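Local coordinates for fucolectin-related protein (PDB 2WMF) that hydrolyses host carbohydrate antigens, probably of the blood-group type, as the catalytic module of a family 98 glycoside hydrolase from Streptococcus pneumoniae, at residues 351-356 against 406-410; 478-484 against 573-579; 524-528 against 552-556. One frame throughout, in Å; residues are numbered along the deposited sequence.

In the fold
Interaction 2 is the buried one: it pairs two neighbouring strands of an antiparallel sheet and continues into the residues just beyond the strands, where Asn483 bonds to His573 and Gly575. Interaction 3, about 11 Å away between centres, is partly buried and lies at the end of the same two-sheet region; Tyr484 and Asn574 of interaction 2 bond directly to Asp525 and His553 of interaction 3. Interaction 1 stands apart, about 33 Å and 40 Å from the other two between centres, and joins a loop to a short helix. Chemistry follows place: repeated backbone bonds in the sheet, a lysine held by turn carbonyls in the loop, and ring packing with one weak bond at the sheet end.

Interaction 1: residues 351-356 against 406-410; sequences GFYQGL and KVNYL
Lys406, in the first turn of helix 406-413, sends its ammonium group into the backbone of residues 351-356, where Gly351 to Gln354 form a type I beta turn whose carbonyls accept from it. The evidence is first of all polar. NZ donates to Phe352 O at 2.8 Å and to Gln354 O at 3.0 Å, so one charged nitrogen ties together the carbonyls of the second and last residues of the turn. The two bonds differ in approach: NZ stands well above the carbonyl plane of Phe352, 57° out of it, but is tilted by only 15° from that of Gln354. Gly351 O is also close to NZ, yet the angle is too poor for a bond; that oxygen accepts from Gln354 N, closing the turn. The lysine chain leaves the helix extended and then bends at chi3 (74°), which turns its end in among the carbonyls.

Backbone and methyl meet at the edge of the contact. Gly355, with its positive phi, brings its carbonyl oxygen to 3.5 Å from Val407 CG2.

The apolar contacts lie along the stem of the same lysine and beside it. Lys406 CD touches two side chains, 4.1 Å from Phe352 CD1 and 4.0 Å from Leu356 CD1. Away from the helix, Tyr353 receives Phe352 CD2 over the centre of its ring and bonds through its hydroxyl to Ser224 of helix 219-231, so the loop bridges that helix and helix 406-413. Leu356 meets Leu410 at about a right angle, and Leu410 in turn packs on Leu396 of strand 394-396. In this leucine pair the closest atoms are Leu356 CD1 and Leu410 CD1, 3.6 Å apart.

Interaction 2: residues 478-484 against 573-579; sequences HILLNNY and HNGMVEM
Asn483 and His573 both place CG between their own backbone N and carbonyl carbon (chi1 71° and 66°), and these folded-back torsions lay the asparagine amide over one face of the imidazole, the two planes 13° apart. The stack closes one end of an antiparallel strand pair, 477-482 beside 576-580, in one sheet of a two-sheet beta sandwich. Both ends of the amide are also bonded: Gly575 N donates to Asn483 OD1 at 2.8 Å, almost straight along the C=O direction, and Asn483 ND2 donates to His573 O at 3.0 Å. Two bonds and a stack thus fix the rotation of this amide at the turn where the chain passes from strand 566-573 of one sheet to strand 576-580 of the other.

Along the strands, Ile479 with Met579 and Leu481 with Val577 are hydrogen-bonded pairs, as in Leu481 N to Val577 O at 2.8 Å. These four residues share one face, which packs on the second sheet: Leu481 on Thr531 and Val571, Met579 on Ile569 and Val571. Met579 CE also reaches Leu481 CD1 at 3.9 Å.

The reverse face carries Leu480, Asn482, Met576 and Glu578; here Leu480 touches His319 and Asn482 touches Pro315, both of helix 307-322. Asn482 OD1 accepts from Tyr484 N at 3.0 Å, an Asx turn that leads the chain out of the strand. Packing is tight on this face, where Leu480 CD1 and Met576 CE stand only 3.2 Å apart.

Interaction 3: residues 524-528 against 552-556; sequences VDNDF and NHYTY
Asn526 and His553 come no nearer than 7.0 Å between CA atoms, and Phe528 and Tyr554 no nearer than 7.4 Å, a spacing too wide for strand pairing, so the segments meet through side chains reaching the opposite backbone. Phe528 packs its ring on the backbone of the other segment. With CG anti to its carbonyl carbon (chi1 -65°), the ring extends across to 552-555: Asn552 O lies in the ring plane at the edge, 3.5 Å from CZ, while His553 O lies over one face, displaced toward the rim. The same CZ is 3.5 Å from His553 C.

His553 gives the polar part. Its ND1 donates to Asp525 O at 3.2 Å, a weak bond because the angle at the hydrogen is only 120°. The planes of the Asp525 carboxylate and the imidazole are 80° apart, and OD2 is hydrogen-bonded to the hydroxyl of Tyr484.

The contact joins the loop between helix 506-517 and strand 529-536 to the start of strand 554-561, an outermost strand of its sheet. There Thr555 bonds Asn572 of the adjacent strand 566-573, while Tyr554 points away from 524-528, and its side chain touches Ile547 of strand 546-549 in the other sheet.

Interaction 1: residues 351-356 against 406-410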
ATOM      1  N   GLY A 351      -5.087 -22.403   5.836  1.00 22.16           N
ATOM      2  CA  GLY A 351      -5.866 -21.595   6.819  1.00 20.19           C
ATOM      3  C   GLY A 351      -5.415 -20.817   8.017  1.00 17.49           C
ATOM      4  O   GLY A 351      -6.242 -20.539   8.911  1.00 16.09           O
ATOM      5  N   PHE A 352      -4.147 -20.437   8.055  1.00 13.74           N
ATOM      6  CA  PHE A 352      -3.617 -19.862   9.273  1.00 12.75           C
ATOM      7  C   PHE A 352      -4.401 -18.626   9.725  1.00 12.13           C
ATOM      8  O   PHE A 352      -4.601 -18.444  10.917  1.00 13.78           O
ATOM      9  CB  PHE A 352      -2.126 -19.516   9.128  1.00 12.96           C
ATOM     10  CG  PHE A 352      -1.501 -19.006  10.406  1.00 13.23           C
ATOM     11  CD1 PHE A 352      -1.141 -19.888  11.451  1.00 14.78           C
ATOM     12  CD2 PHE A 352      -1.291 -17.659  10.587  1.00 10.54           C
ATOM     13  CE1 PHE A 352      -0.570 -19.394  12.617  1.00 15.83           C
ATOM     14  CE2 PHE A 352      -0.742 -17.170  11.742  1.00 14.32           C
ATOM     15  CZ  PHE A 352      -0.360 -18.026  12.763  1.00 16.56           C
ATOM     16  N   TYR A 353      -4.749 -17.733   8.790  1.00 11.34           N
ATOM     17  CA  TYR A 353      -5.297 -16.448   9.196  1.00 11.71           C
ATOM     18  C   TYR A 353      -6.816 -16.486   9.460  1.00 11.44           C
ATOM     19  O   TYR A 353      -7.396 -15.539  10.028  1.00 10.40           O
ATOM     20  CB  TYR A 353      -4.944 -15.382   8.156  1.00 10.42           C
ATOM     21  CG  TYR A 353      -3.438 -15.198   8.054  1.00  8.34           C
ATOM     22  CD1 TYR A 353      -2.768 -14.359   8.938  1.00  7.47           C
ATOM     23  CD2 TYR A 353      -2.680 -15.886   7.117  1.00  8.89           C
ATOM     24  CE1 TYR A 353      -1.394 -14.190   8.868  1.00  8.27           C
ATOM     25  CE2 TYR A 353      -1.293 -15.741   7.057  1.00  8.99           C
ATOM     26  CZ  TYR A 353      -0.659 -14.912   7.945  1.00  7.96           C
ATOM     27  OH  TYR A 353       0.698 -14.750   7.847  1.00  9.64           O
ATOM     28  N   GLN A 354      -7.445 -17.600   9.109  1.00 13.44           N
ATOM     29  CA  GLN A 354      -8.891 -17.803   9.415  1.00 15.57           C
ATOM     30  C   GLN A 354      -9.114 -17.801  10.924  1.00 16.06           C
ATOM     31  O   GLN A 354      -8.299 -18.329  11.708  1.00 18.14           O
ATOM     32  CB  GLN A 354      -9.334 -19.129   8.846  1.00 17.89           C
ATOM     33  CG  GLN A 354      -9.222 -19.219   7.364  1.00 20.94           C
ATOM     34  CD  GLN A 354     -10.396 -18.620   6.649  1.00 26.48           C
ATOM     35  OE1 GLN A 354     -11.416 -18.274   7.260  1.00 31.40           O
ATOM     36  NE2 GLN A 354     -10.277 -18.513   5.330  1.00 29.71           N
ATOM     37  N   GLY A 355     -10.190 -17.178  11.368  1.00 15.68           N
ATOM     38  CA  GLY A 355     -10.409 -17.024  12.797  1.00 14.85           C
ATOM     39  C   GLY A 355      -9.597 -16.019  13.541  1.00 14.94           C
ATOM     40  O   GLY A 355      -9.909 -15.700  14.683  1.00 15.70           O
ATOM     41  N   LEU A 356      -8.547 -15.506  12.897  1.00 12.75           N
ATOM     42  CA  LEU A 356      -7.693 -14.495  13.495  1.00 13.57           C
ATOM     43  C   LEU A 356      -7.996 -13.168  12.894  1.00 12.33           C
ATOM     44  O   LEU A 356      -8.642 -12.319  13.531  1.00 12.04           O
ATOM     45  CB  LEU A 356      -6.174 -14.829  13.348  1.00 12.87           C
ATOM     46  CG  LEU A 356      -5.685 -15.987  14.169  1.00 12.90           C
ATOM     47  CD1 LEU A 356      -4.261 -16.385  13.706  1.00 13.42           C
ATOM     48  CD2 LEU A 356      -5.812 -15.635  15.674  1.00 14.10           C
ATOM     49  N   LYS A 406      -5.520 -22.670  18.075  1.00 19.36           N
ATOM     50  CA  LYS A 406      -4.781 -21.511  17.601  1.00 18.52           C
ATOM     51  C   LYS A 406      -5.397 -20.186  18.089  1.00 17.54           C
ATOM     52  O   LYS A 406      -4.698 -19.308  18.628  1.00 16.18           O
ATOM     53  CB  LYS A 406      -4.786 -21.567  16.073  1.00 19.33           C
ATOM     54  CG  LYS A 406      -4.277 -20.335  15.385  1.00 18.32           C
ATOM     55  CD  LYS A 406      -4.455 -20.418  13.878  1.00 18.16           C
ATOM     56  CE  LYS A 406      -5.940 -20.218  13.500  1.00 18.02           C
ATOM     57  NZ  LYS A 406      -6.242 -20.425  12.057  1.00 17.77           N
ATOM     58  N   VAL A 407      -6.701 -20.025  17.871  1.00 16.54           N
ATOM     59  CA  VAL A 407      -7.347 -18.752  18.195  1.00 16.43           C
ATOM     60  C   VAL A 407      -7.374 -18.506  19.703  1.00 16.12           C
ATOM     61  O   VAL A 407      -7.050 -17.409  20.184  1.00 14.62           O
ATOM     62  CB  VAL A 407      -8.770 -18.650  17.556  1.00 15.93           C
ATOM     63  CG1 VAL A 407      -9.509 -17.418  18.069  1.00 16.68           C
ATOM     64  CG2 VAL A 407      -8.652 -18.644  16.043  1.00 16.96           C
ATOM     65  N   ASN A 408      -7.761 -19.523  20.474  1.00 15.90           N
ATOM     66  CA  ASN A 408      -7.765 -19.375  21.928  1.00 16.19           C
ATOM     67  C   ASN A 408      -6.359 -19.028  22.450  1.00 15.40           C
ATOM     68  O   ASN A 408      -6.200 -18.195  23.342  1.00 15.57           O
ATOM     69  CB  ASN A 408      -8.284 -20.654  22.592  1.00 17.34           C
ATOM     70  CG  ASN A 408      -9.794 -20.832  22.422  1.00 19.92           C
ATOM     71  OD1 ASN A 408     -10.520 -19.884  22.077  1.00 24.11           O
ATOM     72  ND2 ASN A 408     -10.273 -22.057  22.653  1.00 25.62           N
ATOM     73  N   TYR A 409      -5.336 -19.685  21.902  1.00 14.33           N
ATOM     74  CA  TYR A 409      -3.973 -19.424  22.360  1.00 14.29           C
ATOM     75  C   TYR A 409      -3.526 -17.997  22.049  1.00 13.53           C
ATOM     76  O   TYR A 409      -3.057 -17.268  22.916  1.00 12.93           O
ATOM     77  CB  TYR A 409      -2.967 -20.418  21.780  1.00 15.14           C
ATOM     78  CG  TYR A 409      -1.594 -20.109  22.309  1.00 15.14           C
ATOM     79  CD1 TYR A 409      -1.302 -20.286  23.656  1.00 16.02           C
ATOM     80  CD2 TYR A 409      -0.617 -19.555  21.486  1.00 15.47           C
ATOM     81  CE1 TYR A 409      -0.084 -19.970  24.165  1.00 15.47           C
ATOM     82  CE2 TYR A 409       0.632 -19.229  21.970  1.00 16.14           C
ATOM     83  CZ  TYR A 409       0.909 -19.435  23.319  1.00 16.24           C
ATOM     84  OH  TYR A 409       2.152 -19.066  23.807  1.00 18.88           O
ATOM     85  N   LEU A 410      -3.673 -17.578  20.805  1.00 12.89           N
ATOM     86  CA  LEU A 410      -3.294 -16.196  20.461  1.00 12.48           C
ATOM     87  C   LEU A 410      -4.137 -15.190  21.243  1.00 11.50           C
ATOM     88  O   LEU A 410      -3.629 -14.156  21.668  1.00 11.79           O
ATOM     89  CB  LEU A 410      -3.378 -15.995  18.950  1.00 12.80           C
ATOM     90  CG  LEU A 410      -2.153 -16.640  18.238  1.00 13.07           C
ATOM     91  CD1 LEU A 410      -2.369 -16.782  16.727  1.00 15.54           C
ATOM     92  CD2 LEU A 410      -0.849 -15.862  18.578  1.00 15.81           C
TER

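Interaction 2: residues 478-484 against 573-579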
ATOM      1  N   HIS A 478      -8.244  13.991  17.957  1.00 11.80           N
ATOM      2  CA  HIS A 478      -8.260  14.378  16.558  1.00 12.32           C
ATOM      3  C   HIS A 478      -8.802  13.243  15.762  1.00 12.52           C
ATOM      4  O   HIS A 478      -8.323  12.118  15.913  1.00 13.21           O
ATOM      5  CB  HIS A 478      -6.909  14.794  15.994  1.00 14.44           C
ATOM      6  CG  HIS A 478      -7.021  15.200  14.558  1.00 17.39           C
ATOM      7  ND1 HIS A 478      -7.338  16.482  14.157  1.00 24.12           N
ATOM      8  CD2 HIS A 478      -7.064  14.438  13.436  1.00 19.72           C
ATOM      9  CE1 HIS A 478      -7.471  16.510  12.835  1.00 24.89           C
ATOM     10  NE2 HIS A 478      -7.294  15.283  12.369  1.00 25.72           N
ATOM     11  N   ILE A 479      -9.803  13.526  14.926  1.00 12.43           N
ATOM     12  CA  ILE A 479     -10.498  12.465  14.196  1.00 12.36           C
ATOM     13  C   ILE A 479     -10.412  12.766  12.694  1.00 11.16           C
ATOM     14  O   ILE A 479     -10.747  13.879  12.252  1.00 12.55           O
ATOM     15  CB  ILE A 479     -11.985  12.332  14.660  1.00 13.31           C
ATOM     16  CG1 ILE A 479     -12.037  11.904  16.173  1.00 13.63           C
ATOM     17  CG2 ILE A 479     -12.737  11.303  13.799  1.00 13.85           C
ATOM     18  CD1 ILE A 479     -13.047  12.569  16.966  1.00 16.60           C
ATOM     19  N   LEU A 480      -9.958  11.777  11.940  1.00  9.48           N
ATOM     20  CA  LEU A 480      -9.931  11.801  10.490  1.00  9.39           C
ATOM     21  C   LEU A 480     -10.917  10.730   9.961  1.00  9.10           C
ATOM     22  O   LEU A 480     -10.883   9.574  10.410  1.00  8.41           O
ATOM     23  CB  LEU A 480      -8.504  11.491   9.970  1.00  9.40           C
ATOM     24  CG  LEU A 480      -8.288  11.294   8.482  1.00  9.36           C
ATOM     25  CD1 LEU A 480      -8.627  12.602   7.747  1.00 12.24           C
ATOM     26  CD2 LEU A 480      -6.862  10.875   8.180  1.00 10.79           C
ATOM     27  N   LEU A 481     -11.831  11.169   9.083  1.00  8.28           N
ATOM     28  CA  LEU A 481     -12.754  10.279   8.362  1.00  9.46           C
ATOM     29  C   LEU A 481     -12.485  10.434   6.885  1.00  9.34           C
ATOM     30  O   LEU A 481     -12.295  11.565   6.371  1.00  9.33           O
ATOM     31  CB  LEU A 481     -14.216  10.644   8.643  1.00  9.70           C
ATOM     32  CG  LEU A 481     -14.713  10.788  10.085  1.00 10.71           C
ATOM     33  CD1 LEU A 481     -16.225  11.290  10.120  1.00  9.62           C
ATOM     34  CD2 LEU A 481     -14.458   9.504  10.903  1.00 11.02           C
ATOM     35  N   ASN A 482     -12.499   9.316   6.158  1.00  8.69           N
ATOM     36  CA  ASN A 482     -12.496   9.480   4.717  1.00  8.32           C
ATOM     37  C   ASN A 482     -13.241   8.314   4.078  1.00  8.56           C
ATOM     38  O   ASN A 482     -12.928   7.139   4.344  1.00  8.44           O
ATOM     39  CB  ASN A 482     -11.055   9.604   4.176  1.00  8.96           C
ATOM     40  CG  ASN A 482     -10.994  10.211   2.777  1.00  8.64           C
ATOM     41  OD1 ASN A 482     -11.799   9.839   1.910  1.00 10.23           O
ATOM     42  ND2 ASN A 482     -10.001  11.095   2.508  1.00  8.85           N
ATOM     43  N   ASN A 483     -14.248   8.635   3.262  1.00  8.19           N
ATOM     44  CA  ASN A 483     -14.985   7.610   2.556  1.00  7.99           C
ATOM     45  C   ASN A 483     -15.044   7.827   1.041  1.00  7.68           C
ATOM     46  O   ASN A 483     -15.956   7.327   0.374  1.00  7.34           O
ATOM     47  CB  ASN A 483     -16.406   7.496   3.161  1.00  8.25           C
ATOM     48  CG  ASN A 483     -17.279   8.697   2.833  1.00  8.93           C
ATOM     49  OD1 ASN A 483     -16.825   9.680   2.222  1.00  9.24           O
ATOM     50  ND2 ASN A 483     -18.530   8.620   3.232  1.00  9.60           N
ATOM     51  N   TYR A 484     -14.057   8.518   0.478  1.00  6.47           N
ATOM     52  CA  TYR A 484     -14.163   8.993  -0.919  1.00  7.78           C
ATOM     53  C   TYR A 484     -14.355   7.800  -1.872  1.00  7.27           C
ATOM     54  O   TYR A 484     -13.537   6.857  -1.880  1.00  7.95           O
ATOM     55  CB  TYR A 484     -12.905   9.766  -1.349  1.00  7.23           C
ATOM     56  CG  TYR A 484     -13.101  10.506  -2.688  1.00  7.16           C
ATOM     57  CD1 TYR A 484     -14.024  11.529  -2.813  1.00  9.53           C
ATOM     58  CD2 TYR A 484     -12.387  10.141  -3.812  1.00  8.26           C
ATOM     59  CE1 TYR A 484     -14.248  12.143  -4.000  1.00  8.99           C
ATOM     60  CE2 TYR A 484     -12.591  10.787  -5.038  1.00  8.86           C
ATOM     61  CZ  TYR A 484     -13.503  11.815  -5.117  1.00  9.74           C
ATOM     62  OH  TYR A 484     -13.743  12.459  -6.319  1.00  9.79           O
ATOM     63  N   HIS A 573     -21.059  12.486   3.928  1.00 10.62           N
ATOM     64  CA  HIS A 573     -19.862  12.911   3.208  1.00  9.63           C
ATOM     65  C   HIS A 573     -19.555  12.000   2.024  1.00  9.69           C
ATOM     66  O   HIS A 573     -19.996  10.876   2.002  1.00  9.49           O
ATOM     67  CB  HIS A 573     -18.671  13.106   4.164  1.00  9.66           C
ATOM     68  CG  HIS A 573     -18.135  11.873   4.846  1.00  8.72           C
ATOM     69  ND1 HIS A 573     -18.857  11.081   5.725  1.00 12.34           N
ATOM     70  CD2 HIS A 573     -16.872  11.379   4.854  1.00  6.07           C
ATOM     71  CE1 HIS A 573     -18.041  10.159   6.238  1.00  6.64           C
ATOM     72  NE2 HIS A 573     -16.848  10.293   5.694  1.00 10.41           N
ATOM     73  N   ASN A 574     -18.789  12.538   1.075  1.00 10.03           N
ATOM     74  CA  ASN A 574     -18.097  11.716   0.081  1.00  8.83           C
ATOM     75  C   ASN A 574     -16.730  12.328  -0.071  1.00  9.00           C
ATOM     76  O   ASN A 574     -16.529  13.256  -0.834  1.00  8.65           O
ATOM     77  CB  ASN A 574     -18.852  11.635  -1.239  1.00  9.08           C
ATOM     78  CG  ASN A 574     -18.288  10.550  -2.162  1.00 10.32           C
ATOM     79  OD1 ASN A 574     -17.204  10.062  -1.921  1.00  9.62           O
ATOM     80  ND2 ASN A 574     -19.050  10.144  -3.191  1.00 11.15           N
ATOM     81  N   GLY A 575     -15.809  11.866   0.770  1.00  9.13           N
ATOM     82  CA  GLY A 575     -14.502  12.502   0.875  1.00  9.23           C
ATOM     83  C   GLY A 575     -14.022  12.560   2.314  1.00  8.67           C
ATOM     84  O   GLY A 575     -14.496  11.811   3.200  1.00  9.56           O
ATOM     85  N   MET A 576     -13.053  13.458   2.519  1.00  9.13           N
ATOM     86  CA  MET A 576     -12.373  13.655   3.795  1.00 10.39           C
ATOM     87  C   MET A 576     -13.169  14.614   4.712  1.00  9.93           C
ATOM     88  O   MET A 576     -13.672  15.654   4.251  1.00  9.01           O
ATOM     89  CB  MET A 576     -10.978  14.247   3.535  1.00 10.24           C
ATOM     90  CG  MET A 576     -10.097  14.255   4.790  1.00 10.28           C
ATOM     91  SD  MET A 576      -8.461  14.969   4.446  1.00 18.82           S
ATOM     92  CE  MET A 576      -7.132  14.084   5.290  1.00 19.54           C
ATOM     93  N   VAL A 577     -13.201  14.277   6.011  1.00  9.36           N
ATOM     94  CA  VAL A 577     -13.695  15.176   7.065  1.00 10.16           C
ATOM     95  C   VAL A 577     -12.710  15.028   8.226  1.00 10.63           C
ATOM     96  O   VAL A 577     -12.309  13.911   8.574  1.00 10.84           O
ATOM     97  CB  VAL A 577     -15.176  14.852   7.503  1.00  9.87           C
ATOM     98  CG1 VAL A 577     -15.663  15.758   8.649  1.00 11.10           C
ATOM     99  CG2 VAL A 577     -16.088  14.955   6.311  1.00 10.09           C
ATOM    100  N   GLU A 578     -12.294  16.154   8.811  1.00 10.72           N
ATOM    101  CA  GLU A 578     -11.372  16.161   9.956  1.00 12.69           C
ATOM    102  C   GLU A 578     -11.993  16.977  11.089  1.00 12.06           C
ATOM    103  O   GLU A 578     -12.627  17.987  10.833  1.00 12.26           O
ATOM    104  CB  GLU A 578     -10.051  16.842   9.580  1.00 13.45           C
ATOM    105  CG  GLU A 578      -9.258  16.159   8.513  1.00 17.96           C
ATOM    106  CD  GLU A 578      -7.875  16.742   8.303  1.00 19.38           C
ATOM    107  OE1 GLU A 578      -7.759  17.698   7.470  1.00 22.59           O
ATOM    108  OE2 GLU A 578      -6.916  16.227   8.960  1.00 23.82           O
ATOM    109  N   MET A 579     -11.792  16.536  12.328  1.00 11.76           N
ATOM    110  CA  MET A 579     -12.339  17.230  13.513  1.00 13.26           C
ATOM    111  C   MET A 579     -11.345  17.228  14.637  1.00 12.72           C
ATOM    112  O   MET A 579     -10.590  16.292  14.759  1.00 12.40           O
ATOM    113  CB  MET A 579     -13.501  16.445  14.102  1.00 15.14           C
ATOM    114  CG  MET A 579     -14.633  16.271  13.254  1.00 19.09           C
ATOM    115  SD  MET A 579     -15.737  15.111  14.095  1.00 19.22           S
ATOM    116  CE  MET A 579     -16.205  14.369  12.540  1.00 22.51           C
TER

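Interaction 3: residues 524-528 against 552-556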
ATOM      1  N   VAL A 524     -18.152  11.840 -10.390  1.00 10.30           N
ATOM      2  CA  VAL A 524     -19.543  11.704  -9.934  1.00  9.96           C
ATOM      3  C   VAL A 524     -19.460  11.354  -8.439  1.00  9.41           C
ATOM      4  O   VAL A 524     -19.481  10.186  -8.049  1.00 10.66           O
ATOM      5  CB  VAL A 524     -20.320  10.665 -10.759  1.00  9.52           C
ATOM      6  CG1 VAL A 524     -21.763  10.594 -10.254  1.00 10.20           C
ATOM      7  CG2 VAL A 524     -20.296  11.032 -12.258  1.00 12.40           C
ATOM      8  N   ASP A 525     -19.278  12.382  -7.603  1.00  9.35           N
ATOM      9  CA  ASP A 525     -18.947  12.208  -6.191  1.00 10.31           C
ATOM     10  C   ASP A 525     -19.848  13.013  -5.267  1.00 11.13           C
ATOM     11  O   ASP A 525     -19.453  13.338  -4.138  1.00 11.57           O
ATOM     12  CB  ASP A 525     -17.448  12.532  -5.928  1.00 10.56           C
ATOM     13  CG  ASP A 525     -17.048  13.939  -6.303  1.00 12.17           C
ATOM     14  OD1 ASP A 525     -17.926  14.816  -6.528  1.00 11.09           O
ATOM     15  OD2 ASP A 525     -15.807  14.149  -6.373  1.00 10.39           O
ATOM     16  N   ASN A 526     -21.079  13.270  -5.735  1.00 11.19           N
ATOM     17  CA  ASN A 526     -22.078  14.018  -4.979  1.00 12.08           C
ATOM     18  C   ASN A 526     -23.083  13.144  -4.223  1.00 11.93           C
ATOM     19  O   ASN A 526     -23.969  13.684  -3.541  1.00 12.25           O
ATOM     20  CB  ASN A 526     -22.760  15.054  -5.882  1.00 14.97           C
ATOM     21  CG  ASN A 526     -21.774  16.132  -6.341  1.00 17.48           C
ATOM     22  OD1 ASN A 526     -21.446  16.204  -7.502  1.00 26.02           O
ATOM     23  ND2 ASN A 526     -21.279  16.921  -5.424  1.00 23.87           N
ATOM     24  N   ASP A 527     -22.911  11.823  -4.276  1.00 10.78           N
ATOM     25  CA  ASP A 527     -23.737  10.921  -3.467  1.00 10.81           C
ATOM     26  C   ASP A 527     -23.021  10.809  -2.102  1.00 10.06           C
ATOM     27  O   ASP A 527     -21.939  10.242  -2.028  1.00 10.51           O
ATOM     28  CB  ASP A 527     -23.843   9.523  -4.061  1.00 11.55           C
ATOM     29  CG  ASP A 527     -24.500   9.463  -5.451  1.00 16.49           C
ATOM     30  OD1 ASP A 527     -25.464  10.141  -5.713  1.00 20.77           O
ATOM     31  OD2 ASP A 527     -24.074   8.623  -6.264  1.00 23.49           O
ATOM     32  N   PHE A 528     -23.621  11.349  -1.058  1.00  9.47           N
ATOM     33  CA  PHE A 528     -23.027  11.298   0.284  1.00 10.15           C
ATOM     34  C   PHE A 528     -23.490  10.021   1.004  1.00 10.86           C
ATOM     35  O   PHE A 528     -24.585   9.509   0.778  1.00 12.91           O
ATOM     36  CB  PHE A 528     -23.397  12.504   1.132  1.00 11.40           C
ATOM     37  CG  PHE A 528     -22.870  13.834   0.626  1.00 11.53           C
ATOM     38  CD1 PHE A 528     -21.999  13.943  -0.451  1.00 11.81           C
ATOM     39  CD2 PHE A 528     -23.214  15.010   1.329  1.00 13.19           C
ATOM     40  CE1 PHE A 528     -21.549  15.197  -0.890  1.00 13.51           C
ATOM     41  CE2 PHE A 528     -22.730  16.254   0.917  1.00 14.02           C
ATOM     42  CZ  PHE A 528     -21.881  16.351  -0.180  1.00 13.44           C
ATOM     43  N   ASN A 552     -17.499  21.345  -0.270  1.00 15.92           N
ATOM     44  CA  ASN A 552     -18.777  20.929  -0.867  1.00 15.90           C
ATOM     45  C   ASN A 552     -19.068  19.436  -0.823  1.00 15.00           C
ATOM     46  O   ASN A 552     -19.997  18.953  -1.494  1.00 15.05           O
ATOM     47  CB  ASN A 552     -18.929  21.400  -2.331  1.00 16.62           C
ATOM     48  CG  ASN A 552     -18.784  22.887  -2.481  1.00 20.58           C
ATOM     49  OD1 ASN A 552     -18.063  23.374  -3.366  1.00 26.19           O
ATOM     50  ND2 ASN A 552     -19.503  23.614  -1.662  1.00 22.39           N
ATOM     51  N   HIS A 553     -18.304  18.715  -0.000  1.00 13.42           N
ATOM     52  CA  HIS A 553     -18.446  17.258   0.071  1.00 13.45           C
ATOM     53  C   HIS A 553     -18.770  16.714   1.463  1.00 12.49           C
ATOM     54  O   HIS A 553     -18.590  15.516   1.735  1.00 12.33           O
ATOM     55  CB  HIS A 553     -17.214  16.592  -0.575  1.00 12.67           C
ATOM     56  CG  HIS A 553     -17.223  16.727  -2.058  1.00 13.67           C
ATOM     57  ND1 HIS A 553     -17.655  15.727  -2.897  1.00 16.44           N
ATOM     58  CD2 HIS A 553     -16.992  17.803  -2.842  1.00 12.90           C
ATOM     59  CE1 HIS A 553     -17.646  16.170  -4.146  1.00 14.43           C
ATOM     60  NE2 HIS A 553     -17.226  17.419  -4.143  1.00 18.65           N
ATOM     61  N   TYR A 554     -19.303  17.579   2.341  1.00 12.30           N
ATOM     62  CA  TYR A 554     -19.860  17.084   3.588  1.00 12.73           C
ATOM     63  C   TYR A 554     -20.868  18.012   4.246  1.00 12.79           C
ATOM     64  O   TYR A 554     -20.803  19.223   4.084  1.00 13.20           O
ATOM     65  CB  TYR A 554     -18.744  16.782   4.603  1.00 13.08           C
ATOM     66  CG  TYR A 554     -18.083  18.023   5.192  1.00 13.62           C
ATOM     67  CD1 TYR A 554     -18.382  18.448   6.486  1.00 14.77           C
ATOM     68  CD2 TYR A 554     -17.166  18.771   4.449  1.00 14.37           C
ATOM     69  CE1 TYR A 554     -17.788  19.582   7.023  1.00 14.75           C
ATOM     70  CE2 TYR A 554     -16.566  19.931   4.980  1.00 15.10           C
ATOM     71  CZ  TYR A 554     -16.901  20.328   6.267  1.00 14.16           C
ATOM     72  OH  TYR A 554     -16.294  21.486   6.806  1.00 18.37           O
ATOM     73  N   THR A 555     -21.786  17.391   4.965  1.00 12.21           N
ATOM     74  CA  THR A 555     -22.645  18.050   5.923  1.00 13.88           C
ATOM     75  C   THR A 555     -22.642  17.276   7.232  1.00 13.95           C
ATOM     76  O   THR A 555     -22.161  16.148   7.309  1.00 13.73           O
ATOM     77  CB  THR A 555     -24.085  18.219   5.405  1.00 13.76           C
ATOM     78  OG1 THR A 555     -24.711  16.947   5.259  1.00 15.19           O
ATOM     79  CG2 THR A 555     -24.110  18.947   4.062  1.00 14.41           C
ATOM     80  N   TYR A 556     -23.124  17.905   8.306  1.00 15.15           N
ATOM     81  CA  TYR A 556     -23.186  17.226   9.598  1.00 15.92           C
ATOM     82  C   TYR A 556     -24.284  17.764  10.509  1.00 16.88           C
ATOM     83  O   TYR A 556     -24.745  18.901  10.343  1.00 17.62           O
ATOM     84  CB  TYR A 556     -21.825  17.265  10.316  1.00 16.64           C
ATOM     85  CG  TYR A 556     -21.393  18.642  10.759  1.00 16.17           C
ATOM     86  CD1 TYR A 556     -21.621  19.073  12.060  1.00 20.11           C
ATOM     87  CD2 TYR A 556     -20.740  19.507   9.882  1.00 16.71           C
ATOM     88  CE1 TYR A 556     -21.229  20.343  12.474  1.00 19.91           C
ATOM     89  CE2 TYR A 556     -20.349  20.787  10.286  1.00 18.32           C
ATOM     90  CZ  TYR A 556     -20.597  21.193  11.584  1.00 20.08           C
ATOM     91  OH  TYR A 556     -20.188  22.445  11.986  1.00 20.36           O
TER